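Malonyl acyl carrier protein transacylase (Streptococcus pneumoniae, PDB 3IM8) probably catalyses transfer of the malonyl group from malonyl-CoA to holo acyl carrier protein, a loading step of bacterial fatty acid synthesis. Local coordinates at residues P225-G228 with A233-Q236; E256-M261 with G280-I285. All blocks are in the same frame, centred on the assembly; numbering follows the deposited sequence.

Contact 1 of 2, residues P225-G228 with A233-Q236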
loop_
_atom_site.group_PDB
_atom_site.type_symbol
_atom_site.label_atom_id
_atom_site.label_comp_id
_atom_site.label_asym_id
_atom_site.label_seq_id
_atom_site.Cartn_x
_atom_site.Cartn_y
_atom_site.Cartn_z
ATOM N N PRO A 225 12.072 11.711 5.107
ATOM C CA PRO A 225 12.530 10.409 4.699
ATOM C C PRO A 225 11.333 9.471 4.488
ATOM O O PRO A 225 10.359 9.526 5.260
ATOM C CB PRO A 225 13.402 9.929 5.863
ATOM C CG PRO A 225 13.746 11.218 6.675
ATOM C CD PRO A 225 12.567 12.124 6.436
ATOM N N LEU A 226 11.415 8.662 3.432
ATOM C CA LEU A 226 10.414 7.621 3.087
ATOM C C LEU A 226 11.099 6.251 3.109
ATOM O O LEU A 226 12.150 6.089 2.513
ATOM C CB LEU A 226 9.811 7.889 1.710
ATOM C CG LEU A 226 8.831 6.826 1.152
ATOM C CD1 LEU A 226 7.852 7.477 0.256
ATOM C CD2 LEU A 226 9.526 5.740 0.332
ATOM N N VAL A 227 10.523 5.277 3.825
ATOM C CA VAL A 227 11.015 3.898 3.846
ATOM C C VAL A 227 10.312 3.091 2.752
ATOM O O VAL A 227 9.094 2.875 2.806
ATOM C CB VAL A 227 10.837 3.273 5.246
ATOM C CG1 VAL A 227 11.385 1.871 5.289
ATOM C CG2 VAL A 227 11.550 4.144 6.304
ATOM N N GLY A 228 11.059 2.668 1.729
ATOM C CA GLY A 228 10.434 1.987 0.596
ATOM C C GLY A 228 10.069 0.537 0.836
ATOM O O GLY A 228 10.720 -0.173 1.591
ATOM N N ALA A 233 14.193 0.316 3.059
ATOM C CA ALA A 233 15.258 1.269 3.367
ATOM C C ALA A 233 14.780 2.655 2.979
ATOM O O ALA A 233 13.812 2.784 2.211
ATOM C CB ALA A 233 16.528 0.892 2.579
ATOM N N VAL A 234 15.443 3.687 3.471
ATOM C CA VAL A 234 15.061 5.083 3.176
ATOM C C VAL A 234 15.375 5.295 1.728
ATOM O O VAL A 234 16.512 5.061 1.293
ATOM C CB VAL A 234 15.867 6.131 3.993
ATOM C CG1 VAL A 234 15.677 7.558 3.448
ATOM C CG2 VAL A 234 15.511 6.025 5.511
ATOM N N MET A 235 14.387 5.741 0.986
ATOM C CA MET A 235 14.531 5.911 -0.453
ATOM C C MET A 235 15.307 7.189 -0.836
ATOM O O MET A 235 15.166 8.231 -0.202
ATOM C CB MET A 235 13.140 5.872 -1.095
ATOM C CG MET A 235 13.164 5.801 -2.621
ATOM S SD MET A 235 11.508 5.700 -3.285
ATOM C CE MET A 235 11.092 4.054 -2.927
ATOM N N GLN A 236 16.135 7.072 -1.882
ATOM C CA GLN A 236 16.968 8.157 -2.430
ATOM C C GLN A 236 16.378 8.603 -3.726
ATOM O O GLN A 236 15.833 7.791 -4.444
ATOM C CB GLN A 236 18.441 7.720 -2.651
ATOM C CG GLN A 236 19.123 6.951 -1.485
ATOM C CD GLN A 236 19.298 7.842 -0.253
ATOM O OE1 GLN A 236 20.010 8.856 -0.318
ATOM N NE2 GLN A 236 18.639 7.487 0.868
HETATM O O HOH W 1 13.358 9.241 1.186
#

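Contact 2 of 2, residues E256-M261 with G280-I285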
loop_
_atom_site.group_PDB
_atom_site.type_symbol
_atom_site.label_atom_id
_atom_site.label_comp_id
_atom_site.label_asym_id
_atom_site.label_seq_id
_atom_site.Cartn_x
_atom_site.Cartn_y
_atom_site.Cartn_z
ATOM N N GLU A 256 9.928 -5.178 8.149
ATOM C CA GLU A 256 11.313 -4.700 8.076
ATOM C C GLU A 256 11.337 -3.200 7.980
ATOM O O GLU A 256 12.194 -2.561 8.592
ATOM C CB GLU A 256 12.002 -5.257 6.854
ATOM C CG GLU A 256 12.310 -6.739 6.971
ATOM C CD GLU A 256 12.641 -7.308 5.623
ATOM O OE1 GLU A 256 11.907 -8.271 5.183
ATOM O OE2 GLU A 256 13.593 -6.732 5.011
ATOM N N SER A 257 10.407 -2.640 7.200
ATOM C CA SER A 257 10.258 -1.191 7.106
ATOM C C SER A 257 9.900 -0.537 8.463
ATOM O O SER A 257 10.394 0.553 8.774
ATOM C CB SER A 257 9.216 -0.825 6.041
ATOM O OG SER A 257 9.618 -1.364 4.803
ATOM N N ILE A 258 9.022 -1.176 9.235
ATOM C CA ILE A 258 8.652 -0.676 10.568
ATOM C C ILE A 258 9.873 -0.729 11.510
ATOM O O ILE A 258 10.058 0.156 12.361
ATOM C CB ILE A 258 7.483 -1.463 11.204
ATOM C CG1 ILE A 258 6.179 -1.339 10.404
ATOM C CG2 ILE A 258 7.226 -0.935 12.644
ATOM C CD1 ILE A 258 5.610 0.090 10.339
ATOM N N GLY A 259 10.697 -1.760 11.359
ATOM C CA GLY A 259 12.009 -1.846 12.071
ATOM C C GLY A 259 13.029 -0.744 11.756
ATOM O O GLY A 259 13.677 -0.239 12.654
ATOM N N VAL A 260 13.179 -0.369 10.479
ATOM C CA VAL A 260 13.906 0.829 10.094
ATOM C C VAL A 260 13.355 2.114 10.762
ATOM O O VAL A 260 14.150 2.967 11.227
ATOM C CB VAL A 260 13.956 1.010 8.533
ATOM C CG1 VAL A 260 14.434 2.417 8.129
ATOM C CG2 VAL A 260 14.854 -0.075 7.884
ATOM N N MET A 261 12.028 2.290 10.797
ATOM C CA MET A 261 11.497 3.456 11.491
ATOM C C MET A 261 11.768 3.410 13.027
ATOM O O MET A 261 12.148 4.402 13.607
ATOM C CB MET A 261 9.995 3.675 11.189
ATOM C CG MET A 261 9.690 3.778 9.722
ATOM S SD MET A 261 7.941 3.707 9.451
ATOM C CE MET A 261 7.737 4.986 8.266
ATOM N N GLY A 280 -3.247 -2.731 12.509
ATOM C CA GLY A 280 -3.271 -4.168 12.860
ATOM C C GLY A 280 -1.920 -4.898 12.774
ATOM O O GLY A 280 -1.612 -5.712 13.631
ATOM N N PHE A 281 -1.144 -4.625 11.717
ATOM C CA PHE A 281 0.210 -5.139 11.512
ATOM C C PHE A 281 1.193 -4.586 12.556
ATOM O O PHE A 281 1.905 -5.343 13.165
ATOM C CB PHE A 281 0.750 -4.801 10.095
ATOM C CG PHE A 281 -0.027 -5.428 8.926
ATOM C CD1 PHE A 281 0.077 -4.878 7.669
ATOM C CD2 PHE A 281 -0.810 -6.567 9.076
ATOM C CE1 PHE A 281 -0.588 -5.420 6.589
ATOM C CE2 PHE A 281 -1.458 -7.139 7.975
ATOM C CZ PHE A 281 -1.363 -6.535 6.742
ATOM N N VAL A 282 1.243 -3.271 12.759
ATOM C CA VAL A 282 2.221 -2.664 13.724
ATOM C C VAL A 282 1.960 -3.084 15.220
ATOM O O VAL A 282 2.884 -3.068 16.071
ATOM C CB VAL A 282 2.240 -1.097 13.560
ATOM C CG1 VAL A 282 3.069 -0.418 14.678
ATOM C CG2 VAL A 282 2.746 -0.685 12.110
ATOM N N LYS A 283 0.710 -3.418 15.530
ATOM C CA LYS A 283 0.310 -3.881 16.853
ATOM C C LYS A 283 0.908 -5.271 17.119
ATOM O O LYS A 283 1.250 -5.591 18.240
ATOM C CB LYS A 283 -1.208 -4.013 16.909
ATOM C CG LYS A 283 -1.917 -3.364 18.075
ATOM C CD LYS A 283 -2.036 -4.282 19.285
ATOM C CE LYS A 283 -2.930 -3.651 20.361
ATOM N NZ LYS A 283 -2.472 -4.069 21.701
ATOM N N LYS A 284 0.993 -6.101 16.081
ATOM C CA LYS A 284 1.636 -7.385 16.190
ATOM C C LYS A 284 3.165 -7.207 16.207
ATOM O O LYS A 284 3.840 -7.784 17.044
ATOM C CB LYS A 284 1.190 -8.337 15.069
ATOM C CG LYS A 284 -0.309 -8.332 14.739
ATOM C CD LYS A 284 -1.069 -9.501 15.343
ATOM C CE LYS A 284 -2.496 -9.567 14.827
ATOM N NZ LYS A 284 -3.081 -10.920 15.100
ATOM N N ILE A 285 3.715 -6.388 15.312
ATOM C CA ILE A 285 5.162 -6.119 15.299
ATOM C C ILE A 285 5.622 -5.604 16.641
ATOM O O ILE A 285 6.599 -6.070 17.171
ATOM C CB ILE A 285 5.573 -5.115 14.179
ATOM C CG1 ILE A 285 5.229 -5.730 12.807
ATOM C CG2 ILE A 285 7.069 -4.783 14.256
ATOM C CD1 ILE A 285 4.904 -4.723 11.708
#

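Contact 1 of 2, residues P225-G228 with A233-Q236
M235 and L226 meet through both backbone and side chain. M235 N donates to L226 O over 2.7 Å. The second bond runs from G228 N to A233 O at 2.8 Å. The two bonds flank V227 and V234, which form a non-hydrogen-bonded antiparallel pair, a single beta bridge that illustrates how irregular loops borrow strand geometry for one step. Each carbonyl also takes a CA-H...O contact, V234 CA lying 3.2 Å from L226 O and V227 CA 3.4 Å from A233 O.

One step beyond the bridge, at L226 and M235, a water takes the place of a second direct bond: it accepts from L226 N over 3.0 Å and donates to M235 O. On the same residue pair the side chains run alongside each other in one direction, L226 CD2 resting 3.9 Å from M235 CB. The methionine is extended up to its sulfur and then bends (chi3 -75°), which folds CE back beside L226 CD2 and to 4.1 Å from G228 CA. At the outer end, P225 CB touches V234 CG1.

Further out, P225 and V227 share backbone hydrogen bonds with V86 of strand 85-88, so 225-228 is bonded to that strand as well as to 233-236. L226 packs on A96 and L97 of helix 92-99, M235 reaches I240 and L243 of helix 240-247, and V227 presses on helix 254-263.

Contact 2 of 2, residues E256-M261 with G280-I285
Within 256-261, I258 alone carries the apolar contact, meeting V282 and I285, which stand about one turn apart on 280-285. The closest touch is I258 CD1 on V282 CG2 at 3.5 Å, tighter than usual for two methyl groups. Both torsions of I258 are near -60° (chi1 -63°, chi2 -64°), a bent shape that carries CG1 and then CD1 across to the valine. The same valine methyl, V282 CG2, also lies 3.9 Å from I258 CG1. From the other residue, I285 CD1 comes to 3.8 Å from I258 CG1, and the beta-branch methyls I258 CG2 and I285 CG2 approach to 4.2 Å. One isoleucine thus sits against two side chains of the facing helix, each met at a slant, with the CA atoms of I258 and V282 7.4 Å apart.

Polar bonds are kept within each helix or passed to other neighbours. M261 N donates to S257 O and I285 N to F281 O, the ordinary alpha-helical pattern. E256 OE1 forms a salt bridge with R253 NH1, and S257 OG is hydrogen-bonded to R253 O.

Beneath the pair, I258 and V282 both touch L7 of strand 4-8, while F254 of helix 254-263 gives V282 and I285 a further apolar partner. Strand 268-272 follows the first helix, and helix 277-285 then links it to strand 290-294 in a beta-alpha-beta crossover. Helices packed together over a parallel sheet in this way are characteristic of the larger alpha/beta subdomain of FabD-type acyltransferases.

Helix 254-263 joins the two contacts, whose centres are 15 Å apart. In contact 2 its I258 faces 280-285; toward contact 1 it presents S257, V260 and M261. The join rests mainly on V227, whose CG1 lies 3.5 Å from S257 CB and whose CG2 lies 3.8 Å from V260 CG1 and 3.9 Å from M261 CG. Contact 1 is the one nearer the predicted active site: the position of G228 is about 11 Å from the side chain of S90 and about as far from that of H199, and V86, bonded to 225-228, belongs to the strand just before S90. Contact 2 lies away from those residues, within the helical layer over the parallel sheet.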